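Local coordinates for protein methylmalonyl-CoA carboxyltransferase 5S subunit (Propionibacterium freudenreichii subsp. shermanii, PDB 1RQB) that transfers a carboxyl group from biotin of the 1.3S subunit to pyruvate, forming oxaloacetate, as the cobalt-binding 5S component of transcarboxylase, at residues Glu65-Ala70 with Glu85-Phe90; Met44-Met49 with Leu79-Trp84; Ile168-Thr173 with Ala353-Leu358; Val133-Asp138 with Val248-Ile253. One frame throughout, in Å; residues are numbered along the deposited sequence.

Interaction 1 (Glu65-Ala70 with Glu85-Phe90); sequences ECWGGA and ERLRTF
Leu87 sets CB and CD2 over one face of the Trp67 indole, and Cys66 meets the ring of Phe90; these two pairs carry the contact. Leu87 CD2 stands 3.9 Å from the centroid of the six-membered ring of Trp67 and only 2° off its normal, a CH-pi contact over the face. Leu87 CB covers the pyrrole side of the same indole, 3.8 Å from Trp67 NE1. CG of Leu87 lies anti to the backbone N (chi1 172°), which carries CD2 out over the six-membered ring beyond CB; the two side chains cross at about a right angle. In the second pair Cys66 CB approaches Phe90 CD1 at 3.6 Å, while Cys66 SG sits 4.8 Å from the Phe90 ring centroid, an oblique sulfur-aromatic contact.

The polar groups are linked through water. One molecule donates to Cys66 O (2.9 Å) and accepts from Arg86 NH1 (2.9 Å), lying in the plane of the Phe90 ring at its edge. Trp67 NE1 gives its hydrogen to Pro83 O, which fixes the rotation of the indole under the first turn of the helix, and Trp84 meets Trp67 edge-to-face.

The pairing is that of a TIM-barrel strand with the helix that covers it. Strand 63-68 runs between strands 23-29 and 99-103, helix 83-93 packs outside, and Leu32 of helix 31-39 touches both Cys66 and Phe90.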
loop_
_atom_site.group_PDB
_atom_site.type_symbol
_atom_site.label_atom_id
_atom_site.label_comp_id
_atom_site.label_asym_id
_atom_site.label_seq_id
_atom_site.Cartn_x
_atom_site.Cartn_y
_atom_site.Cartn_z
ATOM N N GLU A 65 2.768 -0.970 -20.958
ATOM C CA GLU A 65 1.376 -1.235 -21.347
ATOM C C GLU A 65 0.739 0.123 -21.649
ATOM O O GLU A 65 0.743 1.009 -20.797
ATOM C CB GLU A 65 0.633 -1.962 -20.215
ATOM C CG GLU A 65 -0.713 -2.532 -20.672
ATOM C CD GLU A 65 -1.600 -2.955 -19.518
ATOM O OE1 GLU A 65 -1.988 -4.141 -19.468
ATOM O OE2 GLU A 65 -1.913 -2.092 -18.671
ATOM N N CYS A 66 0.203 0.306 -22.852
ATOM C CA CYS A 66 -0.331 1.637 -23.171
ATOM C C CYS A 66 -1.566 1.574 -24.069
ATOM O O CYS A 66 -2.004 2.604 -24.579
ATOM C CB CYS A 66 0.749 2.452 -23.881
ATOM S SG CYS A 66 1.320 1.644 -25.396
ATOM N N TRP A 67 -2.155 0.399 -24.256
ATOM C CA TRP A 67 -3.319 0.348 -25.151
ATOM C C TRP A 67 -4.193 -0.859 -24.808
ATOM O O TRP A 67 -3.791 -1.751 -24.062
ATOM C CB TRP A 67 -2.836 0.268 -26.612
ATOM C CG TRP A 67 -3.732 0.989 -27.606
ATOM C CD1 TRP A 67 -4.068 2.313 -27.591
ATOM C CD2 TRP A 67 -4.364 0.427 -28.770
ATOM N NE1 TRP A 67 -4.867 2.615 -28.675
ATOM C CE2 TRP A 67 -5.064 1.477 -29.414
ATOM C CE3 TRP A 67 -4.409 -0.863 -29.328
ATOM C CZ2 TRP A 67 -5.796 1.280 -30.594
ATOM C CZ3 TRP A 67 -5.143 -1.063 -30.502
ATOM C CH2 TRP A 67 -5.824 0.009 -31.123
ATOM N N GLY A 68 -5.403 -0.866 -25.351
ATOM C CA GLY A 68 -6.297 -1.973 -25.090
ATOM C C GLY A 68 -7.035 -1.795 -23.785
ATOM O O GLY A 68 -7.060 -0.706 -23.214
ATOM N N GLY A 69 -7.625 -2.879 -23.297
ATOM C CA GLY A 69 -8.390 -2.783 -22.071
ATOM C C GLY A 69 -9.558 -1.852 -22.356
ATOM O O GLY A 69 -10.087 -1.840 -23.466
ATOM N N ALA A 70 -9.926 -1.036 -21.376
ATOM C CA ALA A 70 -11.065 -0.117 -21.514
ATOM C C ALA A 70 -10.640 1.222 -22.123
ATOM O O ALA A 70 -11.475 2.113 -22.280
ATOM C CB ALA A 70 -11.694 0.126 -20.135
ATOM N N GLU A 85 -4.932 7.135 -33.017
ATOM C CA GLU A 85 -3.988 8.263 -33.013
ATOM C C GLU A 85 -3.151 8.200 -31.734
ATOM O O GLU A 85 -1.972 8.551 -31.729
ATOM C CB GLU A 85 -4.746 9.591 -33.076
ATOM C CG GLU A 85 -3.854 10.823 -33.063
ATOM C CD GLU A 85 -3.032 10.984 -34.333
ATOM O OE1 GLU A 85 -2.306 12.002 -34.439
ATOM O OE2 GLU A 85 -3.107 10.105 -35.223
ATOM N N ARG A 86 -3.766 7.750 -30.641
ATOM C CA ARG A 86 -3.034 7.634 -29.372
ATOM C C ARG A 86 -1.929 6.586 -29.524
ATOM O O ARG A 86 -0.795 6.793 -29.096
ATOM C CB ARG A 86 -3.983 7.231 -28.227
ATOM C CG ARG A 86 -3.250 6.944 -26.908
ATOM C CD ARG A 86 -4.182 6.508 -25.760
ATOM N NE ARG A 86 -5.042 7.593 -25.291
ATOM C CZ ARG A 86 -5.742 7.559 -24.157
ATOM N NH1 ARG A 86 -5.698 6.487 -23.373
ATOM N NH2 ARG A 86 -6.460 8.616 -23.783
ATOM N N LEU A 87 -2.267 5.457 -30.144
ATOM C CA LEU A 87 -1.283 4.387 -30.362
ATOM C C LEU A 87 -0.148 4.906 -31.248
ATOM O O LEU A 87 1.026 4.681 -30.957
ATOM C CB LEU A 87 -1.938 3.166 -31.022
ATOM C CG LEU A 87 -0.998 2.042 -31.486
ATOM C CD1 LEU A 87 -0.117 1.570 -30.326
ATOM C CD2 LEU A 87 -1.825 0.892 -32.030
ATOM N N ARG A 88 -0.484 5.591 -32.339
ATOM C CA ARG A 88 0.567 6.123 -33.217
ATOM C C ARG A 88 1.476 7.094 -32.462
ATOM O O ARG A 88 2.695 7.084 -32.635
ATOM C CB ARG A 88 -0.038 6.810 -34.447
ATOM C CG ARG A 88 -0.494 5.802 -35.492
ATOM C CD ARG A 88 -1.003 6.466 -36.762
ATOM N NE ARG A 88 -2.328 7.054 -36.620
ATOM C CZ ARG A 88 -3.449 6.421 -36.954
ATOM N NH1 ARG A 88 -3.393 5.191 -37.443
ATOM N NH2 ARG A 88 -4.624 7.015 -36.806
ATOM N N THR A 89 0.879 7.928 -31.621
ATOM C CA THR A 89 1.654 8.916 -30.857
ATOM C C THR A 89 2.595 8.205 -29.883
ATOM O O THR A 89 3.769 8.558 -29.782
ATOM C CB THR A 89 0.726 9.873 -30.084
ATOM O OG1 THR A 89 -0.076 10.601 -31.021
ATOM C CG2 THR A 89 1.541 10.868 -29.269
ATOM N N PHE A 90 2.093 7.195 -29.181
ATOM C CA PHE A 90 2.935 6.456 -28.229
ATOM C C PHE A 90 4.094 5.780 -28.964
ATOM O O PHE A 90 5.217 5.740 -28.463
ATOM C CB PHE A 90 2.110 5.394 -27.501
ATOM C CG PHE A 90 1.290 5.932 -26.348
ATOM C CD1 PHE A 90 0.092 5.320 -25.990
ATOM C CD2 PHE A 90 1.727 7.021 -25.604
ATOM C CE1 PHE A 90 -0.666 5.788 -24.898
ATOM C CE2 PHE A 90 0.976 7.496 -24.509
ATOM C CZ PHE A 90 -0.224 6.871 -24.164
HETATM O O HOH W 1 -3.709 4.362 -23.041
#

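Interaction 2 (Met44-Met49 with Leu79-Trp84); sequences MAMEDM and LNEDPW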
loop_
_atom_site.group_PDB
_atom_site.type_symbol
_atom_site.label_atom_id
_atom_site.label_comp_id
_atom_site.label_asym_id
_atom_site.label_seq_id
_atom_site.Cartn_x
_atom_site.Cartn_y
_atom_site.Cartn_z
HETATM N N MSE A 44 -7.768 9.249 -18.028
HETATM C CA MSE A 44 -6.524 9.989 -18.282
HETATM C C MSE A 44 -6.455 10.527 -19.714
HETATM O O MSE A 44 -6.537 9.774 -20.682
HETATM C CB MSE A 44 -5.299 9.116 -18.047
HETATM C CG MSE A 44 -4.030 9.853 -18.376
HETATM SE SE MSE A 44 -3.394 10.753 -16.816
HETATM C CE MSE A 44 -2.388 9.326 -16.206
ATOM N N ALA A 45 -6.238 11.833 -19.829
ATOM C CA ALA A 45 -6.149 12.491 -21.142
ATOM C C ALA A 45 -4.729 12.352 -21.694
ATOM O O ALA A 45 -3.748 12.430 -20.956
ATOM C CB ALA A 45 -6.513 13.962 -21.010
HETATM N N MSE A 46 -4.636 12.182 -23.009
HETATM C CA MSE A 46 -3.339 12.023 -23.682
HETATM C C MSE A 46 -2.433 13.214 -23.361
HETATM O O MSE A 46 -1.231 13.049 -23.158
HETATM C CB MSE A 46 -3.543 11.905 -25.199
HETATM C CG MSE A 46 -2.260 11.611 -25.949
HETATM SE SE MSE A 46 -1.440 9.940 -25.295
HETATM C CE MSE A 46 -0.587 9.385 -26.953
ATOM N N GLU A 47 -3.017 14.411 -23.288
ATOM C CA GLU A 47 -2.254 15.633 -22.994
ATOM C C GLU A 47 -1.513 15.507 -21.660
ATOM O O GLU A 47 -0.440 16.080 -21.479
ATOM C CB GLU A 47 -3.201 16.849 -22.942
ATOM C CG GLU A 47 -4.327 16.718 -21.916
ATOM C CD GLU A 47 -5.416 17.785 -22.050
ATOM O OE1 GLU A 47 -6.010 17.901 -23.147
ATOM O OE2 GLU A 47 -5.688 18.493 -21.050
ATOM N N ASP A 48 -2.073 14.743 -20.730
ATOM C CA ASP A 48 -1.474 14.599 -19.396
ATOM C C ASP A 48 -0.454 13.458 -19.341
ATOM O O ASP A 48 0.207 13.277 -18.318
ATOM C CB ASP A 48 -2.574 14.356 -18.348
ATOM C CG ASP A 48 -3.392 15.618 -18.040
ATOM O OD1 ASP A 48 -2.814 16.723 -18.053
ATOM O OD2 ASP A 48 -4.608 15.512 -17.760
HETATM N N MSE A 49 -0.293 12.702 -20.423
HETATM C CA MSE A 49 0.635 11.561 -20.411
HETATM C C MSE A 49 1.868 11.767 -21.295
HETATM O O MSE A 49 2.958 11.322 -20.940
HETATM C CB MSE A 49 -0.066 10.283 -20.904
HETATM C CG MSE A 49 -1.216 9.786 -20.057
HETATM SE SE MSE A 49 -1.885 8.042 -20.701
HETATM C CE MSE A 49 -3.201 8.653 -21.988
ATOM N N LEU A 79 -13.455 11.034 -24.157
ATOM C CA LEU A 79 -12.380 11.998 -24.427
ATOM C C LEU A 79 -12.367 12.509 -25.869
ATOM O O LEU A 79 -11.476 13.274 -26.235
ATOM C CB LEU A 79 -11.026 11.350 -24.097
ATOM C CG LEU A 79 -10.892 10.682 -22.721
ATOM C CD1 LEU A 79 -9.506 10.072 -22.592
ATOM C CD2 LEU A 79 -11.128 11.696 -21.608
ATOM N N ASN A 80 -13.335 12.101 -26.683
ATOM C CA ASN A 80 -13.385 12.517 -28.093
ATOM C C ASN A 80 -11.995 12.370 -28.714
ATOM O O ASN A 80 -11.510 13.256 -29.417
ATOM C CB ASN A 80 -13.853 13.975 -28.228
ATOM C CG ASN A 80 -14.172 14.349 -29.671
ATOM O OD1 ASN A 80 -14.964 13.678 -30.330
ATOM N ND2 ASN A 80 -13.549 15.416 -30.170
ATOM N N GLU A 81 -11.367 11.231 -28.458
ATOM C CA GLU A 81 -10.011 10.966 -28.959
ATOM C C GLU A 81 -10.010 9.688 -29.801
ATOM O O GLU A 81 -10.684 8.714 -29.470
ATOM C CB GLU A 81 -9.069 10.791 -27.762
ATOM C CG GLU A 81 -7.627 10.532 -28.139
ATOM C CD GLU A 81 -6.732 10.398 -26.921
ATOM O OE1 GLU A 81 -7.193 10.729 -25.803
ATOM O OE2 GLU A 81 -5.569 9.973 -27.082
ATOM N N ASP A 82 -9.266 9.698 -30.899
ATOM C CA ASP A 82 -9.179 8.494 -31.739
ATOM C C ASP A 82 -8.120 7.584 -31.110
ATOM O O ASP A 82 -6.951 7.955 -31.024
ATOM C CB ASP A 82 -8.756 8.865 -33.168
ATOM C CG ASP A 82 -8.919 7.707 -34.143
ATOM O OD1 ASP A 82 -8.745 6.544 -33.717
ATOM O OD2 ASP A 82 -9.216 7.961 -35.333
ATOM N N PRO A 83 -8.513 6.380 -30.666
ATOM C CA PRO A 83 -7.565 5.445 -30.036
ATOM C C PRO A 83 -6.370 5.113 -30.932
ATOM O O PRO A 83 -5.265 4.873 -30.448
ATOM C CB PRO A 83 -8.414 4.198 -29.769
ATOM C CG PRO A 83 -9.834 4.679 -29.817
ATOM C CD PRO A 83 -9.825 5.749 -30.877
ATOM N N TRP A 84 -6.591 5.083 -32.241
ATOM C CA TRP A 84 -5.501 4.760 -33.171
ATOM C C TRP A 84 -4.481 5.901 -33.210
ATOM O O TRP A 84 -3.288 5.674 -33.407
ATOM C CB TRP A 84 -6.075 4.455 -34.568
ATOM C CG TRP A 84 -6.996 3.244 -34.567
ATOM C CD1 TRP A 84 -8.361 3.254 -34.468
ATOM C CD2 TRP A 84 -6.612 1.861 -34.625
ATOM N NE1 TRP A 84 -8.845 1.974 -34.463
ATOM C CE2 TRP A 84 -7.798 1.097 -34.556
ATOM C CE3 TRP A 84 -5.381 1.193 -34.728
ATOM C CZ2 TRP A 84 -7.792 -0.308 -34.586
ATOM C CZ3 TRP A 84 -5.375 -0.199 -34.761
ATOM C CH2 TRP A 84 -6.572 -0.936 -34.690
HETATM O O HOH W 2 -7.308 12.964 -24.457
#
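The carboxylate of Glu81 is met obliquely by Met46 CB, 3.4 Å from Glu81 OE2 and displaced to one side of the carboxylate plane. Arg86 NH2 comes from the opposite side of that plane to form a salt bridge with Glu81 OE1. Glu81 OE1 also accepts from a water 2.6 Å away, on the Met46 side, and this water in turn takes the hydrogen of Met46 N at 3.1 Å. Glu81 OE1 is thus gripped from two directions. Extended beyond CG, which is anti to the backbone N (chi1 -179°), Glu81 reaches the loop at about a right angle to Met46, whose bent chain carries its selenium (it is deposited as selenomethionine) away from Glu81.

The contact sets the loop between helices 31-39 and 53-58 of the TIM barrel against the connection from helix 71-77 to helix 83-93. Asp82 is the N-cap of helix 83-93, and its OD1 accepts from Trp84 N at 3.0 Å while lying at the edge of the Trp84 ring, in its plane.

At the first residue of each segment, Leu79 CD1 touches Met44 O at 3.5 Å. Met44 packs beside His36, a substrate-binding residue, and Ala45 N donates to Tyr300 OH.

Interaction 3 (Ile168-Thr173 with Ala353-Leu358); sequences ISPVHT and AGFPPL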
loop_
_atom_site.group_PDB
_atom_site.type_symbol
_atom_site.label_atom_id
_atom_site.label_comp_id
_atom_site.label_asym_id
_atom_site.label_seq_id
_atom_site.Cartn_x
_atom_site.Cartn_y
_atom_site.Cartn_z
ATOM N N ILE A 168 -9.880 -17.925 -7.132
ATOM C CA ILE A 168 -9.961 -18.939 -6.074
ATOM C C ILE A 168 -11.358 -19.555 -6.164
ATOM O O ILE A 168 -12.357 -18.842 -6.226
ATOM C CB ILE A 168 -9.731 -18.330 -4.669
ATOM C CG1 ILE A 168 -8.273 -17.851 -4.539
ATOM C CG2 ILE A 168 -10.000 -19.369 -3.595
ATOM C CD1 ILE A 168 -7.982 -17.111 -3.244
ATOM N N SER A 169 -11.419 -20.874 -6.241
ATOM C CA SER A 169 -12.708 -21.580 -6.302
ATOM C C SER A 169 -12.444 -23.067 -6.073
ATOM O O SER A 169 -11.311 -23.533 -6.181
ATOM C CB SER A 169 -13.389 -21.409 -7.664
ATOM O OG SER A 169 -12.996 -22.447 -8.545
ATOM N N PRO A 170 -13.501 -23.822 -5.768
ATOM C CA PRO A 170 -13.381 -25.259 -5.522
ATOM C C PRO A 170 -12.753 -26.044 -6.677
ATOM O O PRO A 170 -12.217 -27.130 -6.466
ATOM C CB PRO A 170 -14.828 -25.690 -5.268
ATOM C CG PRO A 170 -15.441 -24.470 -4.642
ATOM C CD PRO A 170 -14.875 -23.352 -5.509
ATOM N N VAL A 171 -12.802 -25.504 -7.895
ATOM C CA VAL A 171 -12.261 -26.253 -9.037
ATOM C C VAL A 171 -10.941 -25.676 -9.553
ATOM O O VAL A 171 -10.357 -26.226 -10.485
ATOM C CB VAL A 171 -13.270 -26.327 -10.204
ATOM C CG1 VAL A 171 -14.530 -27.069 -9.739
ATOM C CG2 VAL A 171 -13.616 -24.925 -10.700
ATOM N N HIS A 172 -10.445 -24.587 -8.982
ATOM C CA HIS A 172 -9.163 -24.070 -9.486
ATOM C C HIS A 172 -8.029 -24.594 -8.605
ATOM O O HIS A 172 -8.070 -24.469 -7.382
ATOM C CB HIS A 172 -9.186 -22.542 -9.546
ATOM C CG HIS A 172 -10.049 -22.020 -10.650
ATOM N ND1 HIS A 172 -11.410 -21.859 -10.515
ATOM C CD2 HIS A 172 -9.762 -21.738 -11.946
ATOM C CE1 HIS A 172 -11.928 -21.505 -11.679
ATOM N NE2 HIS A 172 -10.949 -21.427 -12.565
ATOM N N THR A 173 -7.028 -25.190 -9.249
ATOM C CA THR A 173 -5.892 -25.794 -8.537
ATOM C C THR A 173 -4.594 -25.527 -9.301
ATOM O O THR A 173 -4.608 -25.133 -10.465
ATOM C CB THR A 173 -6.063 -27.324 -8.462
ATOM O OG1 THR A 173 -6.042 -27.858 -9.793
ATOM C CG2 THR A 173 -7.400 -27.688 -7.814
ATOM N N ALA A 353 -22.812 -21.454 -12.986
ATOM C CA ALA A 353 -22.203 -21.023 -14.253
ATOM C C ALA A 353 -20.865 -21.722 -14.500
ATOM O O ALA A 353 -20.156 -21.394 -15.451
ATOM C CB ALA A 353 -22.018 -19.511 -14.244
ATOM N N GLY A 354 -20.502 -22.677 -13.653
ATOM C CA GLY A 354 -19.244 -23.374 -13.862
ATOM C C GLY A 354 -18.003 -22.744 -13.246
ATOM O O GLY A 354 -16.890 -22.995 -13.706
ATOM N N PHE A 355 -18.197 -21.921 -12.222
ATOM C CA PHE A 355 -17.108 -21.266 -11.482
ATOM C C PHE A 355 -16.223 -20.390 -12.370
ATOM O O PHE A 355 -14.998 -20.517 -12.355
ATOM C CB PHE A 355 -16.229 -22.295 -10.774
ATOM C CG PHE A 355 -16.902 -22.958 -9.617
ATOM C CD1 PHE A 355 -17.225 -24.309 -9.663
ATOM C CD2 PHE A 355 -17.233 -22.225 -8.484
ATOM C CE1 PHE A 355 -17.872 -24.924 -8.591
ATOM C CE2 PHE A 355 -17.876 -22.827 -7.410
ATOM C CZ PHE A 355 -18.195 -24.183 -7.467
ATOM N N PRO A 356 -16.817 -19.499 -13.164
ATOM C CA PRO A 356 -15.884 -18.694 -13.954
ATOM C C PRO A 356 -15.213 -17.670 -13.038
ATOM O O PRO A 356 -15.721 -17.351 -11.963
ATOM C CB PRO A 356 -16.793 -18.027 -14.980
ATOM C CG PRO A 356 -18.075 -17.839 -14.195
ATOM C CD PRO A 356 -18.214 -19.204 -13.526
ATOM N N PRO A 357 -14.034 -17.168 -13.440
ATOM C CA PRO A 357 -13.310 -16.164 -12.641
ATOM C C PRO A 357 -14.255 -14.962 -12.570
ATOM O O PRO A 357 -14.961 -14.685 -13.538
ATOM C CB PRO A 357 -12.080 -15.866 -13.499
ATOM C CG PRO A 357 -11.852 -17.164 -14.240
ATOM C CD PRO A 357 -13.257 -17.580 -14.622
ATOM N N LEU A 358 -14.290 -14.241 -11.450
ATOM C CA LEU A 358 -15.220 -13.108 -11.350
ATOM C C LEU A 358 -14.563 -11.806 -11.812
ATOM O O LEU A 358 -14.310 -10.892 -11.028
ATOM C CB LEU A 358 -15.763 -12.969 -9.927
ATOM C CG LEU A 358 -16.692 -14.116 -9.505
ATOM C CD1 LEU A 358 -17.244 -13.826 -8.133
ATOM C CD2 LEU A 358 -17.841 -14.277 -10.504
#
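Ser169 OG, resting 3.9 Å from Phe355 CB, is gripped by two groups of its own loop. Val171 N donates to it at 3.1 Å, which defines an ST turn, and Ser169 OG and His172 ND1 are hydrogen-bonded at 2.6 Å. A type I beta turn from Ser169 to His172 overlaps this ST turn and presents Pro170 and Val171 to Phe355.

Both residues meet the Phe355 ring from the same side. Pro170 CD lies over the face, 4.0 Å from the ring centroid and 29° off the normal, in a CH-pi contact. Val171 arrives obliquely, its CG2 3.7 Å from Phe355 CB. The phenyl reaches them because Phe355 CG is anti to the carbonyl carbon (chi1 -71°). With an alanine here the ring would be gone, which is likely to leave Pro170 and the Val171 methyls without their apolar partner and open a gap between the loops.

The contact joins a beta-alpha loop of the TIM barrel, following strand 159-163, to the conserved carboxylase domain. There Gly354, with positive phi, closes helix 339-352 in a Schellman motif just before Phe355. Phe355 O, buried without a hydrogen-bonding partner in the model, faces the edge of the His172 imidazole near its plane, 3.3 Å from CE1.

Interaction 4 (Val133-Asp138 with Val248-Ile253); sequences VFRVFD and VVDTAI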
loop_
_atom_site.group_PDB
_atom_site.type_symbol
_atom_site.label_atom_id
_atom_site.label_comp_id
_atom_site.label_asym_id
_atom_site.label_seq_id
_atom_site.Cartn_x
_atom_site.Cartn_y
_atom_site.Cartn_z
ATOM N N VAL A 133 3.732 -6.258 -28.040
ATOM C CA VAL A 133 3.319 -7.392 -27.202
ATOM C C VAL A 133 1.797 -7.383 -27.053
ATOM O O VAL A 133 1.197 -6.368 -26.701
ATOM C CB VAL A 133 3.961 -7.305 -25.785
ATOM C CG1 VAL A 133 3.504 -8.480 -24.925
ATOM C CG2 VAL A 133 5.487 -7.294 -25.895
ATOM N N PHE A 134 1.182 -8.522 -27.332
ATOM C CA PHE A 134 -0.277 -8.642 -27.211
ATOM C C PHE A 134 -0.625 -9.605 -26.074
ATOM O O PHE A 134 -0.389 -10.809 -26.169
ATOM C CB PHE A 134 -0.892 -9.198 -28.500
ATOM C CG PHE A 134 -0.797 -8.265 -29.686
ATOM C CD1 PHE A 134 0.397 -8.117 -30.388
ATOM C CD2 PHE A 134 -1.929 -7.579 -30.129
ATOM C CE1 PHE A 134 0.462 -7.293 -31.536
ATOM C CE2 PHE A 134 -1.882 -6.762 -31.261
ATOM C CZ PHE A 134 -0.680 -6.623 -31.968
ATOM N N ARG A 135 -1.171 -9.081 -24.989
ATOM C CA ARG A 135 -1.597 -9.969 -23.899
ATOM C C ARG A 135 -3.038 -10.381 -24.209
ATOM O O ARG A 135 -3.970 -9.592 -24.061
ATOM C CB ARG A 135 -1.494 -9.262 -22.544
ATOM C CG ARG A 135 -2.040 -10.100 -21.375
ATOM C CD ARG A 135 -1.769 -9.423 -20.031
ATOM N NE ARG A 135 -0.343 -9.409 -19.720
ATOM C CZ ARG A 135 0.198 -8.750 -18.698
ATOM N NH1 ARG A 135 -0.571 -8.032 -17.887
ATOM N NH2 ARG A 135 1.500 -8.839 -18.470
ATOM N N VAL A 136 -3.207 -11.612 -24.674
ATOM C CA VAL A 136 -4.539 -12.101 -25.062
ATOM C C VAL A 136 -5.164 -12.871 -23.899
ATOM O O VAL A 136 -4.544 -13.788 -23.364
ATOM C CB VAL A 136 -4.435 -13.044 -26.284
ATOM C CG1 VAL A 136 -5.828 -13.419 -26.771
ATOM C CG2 VAL A 136 -3.649 -12.355 -27.406
ATOM N N PHE A 137 -6.383 -12.504 -23.502
ATOM C CA PHE A 137 -7.015 -13.234 -22.394
ATOM C C PHE A 137 -8.492 -13.512 -22.685
ATOM O O PHE A 137 -9.081 -12.992 -23.632
ATOM C CB PHE A 137 -6.848 -12.466 -21.061
ATOM C CG PHE A 137 -7.868 -11.371 -20.828
ATOM C CD1 PHE A 137 -8.898 -11.551 -19.913
ATOM C CD2 PHE A 137 -7.795 -10.165 -21.518
ATOM C CE1 PHE A 137 -9.849 -10.545 -19.683
ATOM C CE2 PHE A 137 -8.738 -9.155 -21.300
ATOM C CZ PHE A 137 -9.764 -9.343 -20.383
ATOM N N ASP A 138 -9.057 -14.397 -21.876
ATOM C CA ASP A 138 -10.482 -14.749 -21.959
ATOM C C ASP A 138 -11.020 -14.770 -20.527
ATOM O O ASP A 138 -10.436 -15.407 -19.653
ATOM C CB ASP A 138 -10.677 -16.117 -22.600
ATOM C CG ASP A 138 -12.141 -16.498 -22.701
ATOM O OD1 ASP A 138 -12.847 -15.941 -23.569
ATOM O OD2 ASP A 138 -12.594 -17.335 -21.891
ATOM N N VAL A 248 9.085 -11.548 -15.451
ATOM C CA VAL A 248 8.700 -10.129 -15.480
ATOM C C VAL A 248 7.522 -9.887 -14.535
ATOM O O VAL A 248 6.631 -10.729 -14.434
ATOM C CB VAL A 248 8.196 -9.712 -16.911
ATOM C CG1 VAL A 248 7.736 -8.224 -16.917
ATOM C CG2 VAL A 248 9.279 -9.974 -17.968
ATOM N N VAL A 249 7.501 -8.745 -13.841
ATOM C CA VAL A 249 6.344 -8.422 -12.991
ATOM C C VAL A 249 5.814 -7.045 -13.400
ATOM O O VAL A 249 6.590 -6.189 -13.824
ATOM C CB VAL A 249 6.701 -8.456 -11.467
ATOM C CG1 VAL A 249 7.092 -9.902 -11.054
ATOM C CG2 VAL A 249 7.834 -7.499 -11.159
ATOM N N ASP A 250 4.489 -6.850 -13.338
ATOM C CA ASP A 250 3.859 -5.577 -13.721
ATOM C C ASP A 250 3.697 -4.677 -12.494
ATOM O O ASP A 250 3.263 -5.129 -11.434
ATOM C CB ASP A 250 2.462 -5.793 -14.321
ATOM C CG ASP A 250 2.471 -6.630 -15.580
ATOM O OD1 ASP A 250 3.551 -7.104 -15.990
ATOM O OD2 ASP A 250 1.375 -6.814 -16.158
ATOM N N THR A 251 4.023 -3.395 -12.653
ATOM C CA THR A 251 3.903 -2.425 -11.555
ATOM C C THR A 251 3.485 -1.067 -12.123
ATOM O O THR A 251 3.484 -0.853 -13.335
ATOM C CB THR A 251 5.257 -2.252 -10.803
ATOM O OG1 THR A 251 6.233 -1.722 -11.714
ATOM C CG2 THR A 251 5.765 -3.599 -10.268
ATOM N N ALA A 252 3.139 -0.151 -11.228
ATOM C CA ALA A 252 2.730 1.202 -11.638
ATOM C C ALA A 252 3.587 2.221 -10.884
ATOM O O ALA A 252 3.842 2.051 -9.693
ATOM C CB ALA A 252 1.241 1.433 -11.301
ATOM N N ILE A 253 4.009 3.286 -11.570
ATOM C CA ILE A 253 4.824 4.325 -10.918
ATOM C C ILE A 253 4.146 4.709 -9.600
ATOM O O ILE A 253 2.923 4.815 -9.523
ATOM C CB ILE A 253 5.038 5.530 -11.874
ATOM C CG1 ILE A 253 6.310 6.306 -11.471
ATOM C CG2 ILE A 253 3.802 6.414 -11.890
ATOM C CD1 ILE A 253 7.603 5.512 -11.673
#
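Arg135 and Asp250 reach for each other across the barrel interior from strands whose nearest CA atoms, their own, are 12.4 Å apart. The arginine spans most of that gap: its CG is anti to the backbone N (chi1 175°), the chain stays extended through chi2, and a bend at chi3 turns the guanidinium. Asp250 has CG anti to its carbonyl carbon, which sends the carboxylate in from the opposite direction.

The two flat groups end up nearly coplanar, 2° apart. Contact is end-on, with both terminal nitrogens on one oxygen: Arg135 NH1 donates to Asp250 OD2 at 2.9 Å, nearly in line with the C-O bond, and Arg135 NH2 to the syn lone pair of the same Asp250 OD2 at 3.1 Å, with a more bent N-H...O angle of 140°. Gln161 OE1 accepts from Arg135 NE, a second point that holds the guanidinium.

Asp250 OD2 also bonds His226 ND1, and His226 is a ligand of the cobalt ion. A leucine in place of Arg135 would probably leave the buried carboxylate without its charge mate, held through His226 with less to fix its rotation. This is a second-shell salt bridge behind the metal site of a TIM-barrel carboxyltransferase.

Interactions 1, 2 and 4 lie within the pyruvate carboxyltransferase range and are buried, whereas interaction 3 is a surface contact on the other side of the chain's centre from interactions 1 and 2. Interactions 1 and 2 touch, their centres 9 Å apart, and both use helix 83-93: one seats it on a barrel strand through aromatic and apolar packing, the other ties its approach to a loop. Interaction 4 reaches the same sheet as interaction 1 but from the barrel interior, beside the metal. Only interaction 4 has direct polar bonds across it; interactions 1 and 2 are bridged by a water, and interaction 3 joins the barrel to the carboxylase domain chiefly through one aromatic ring.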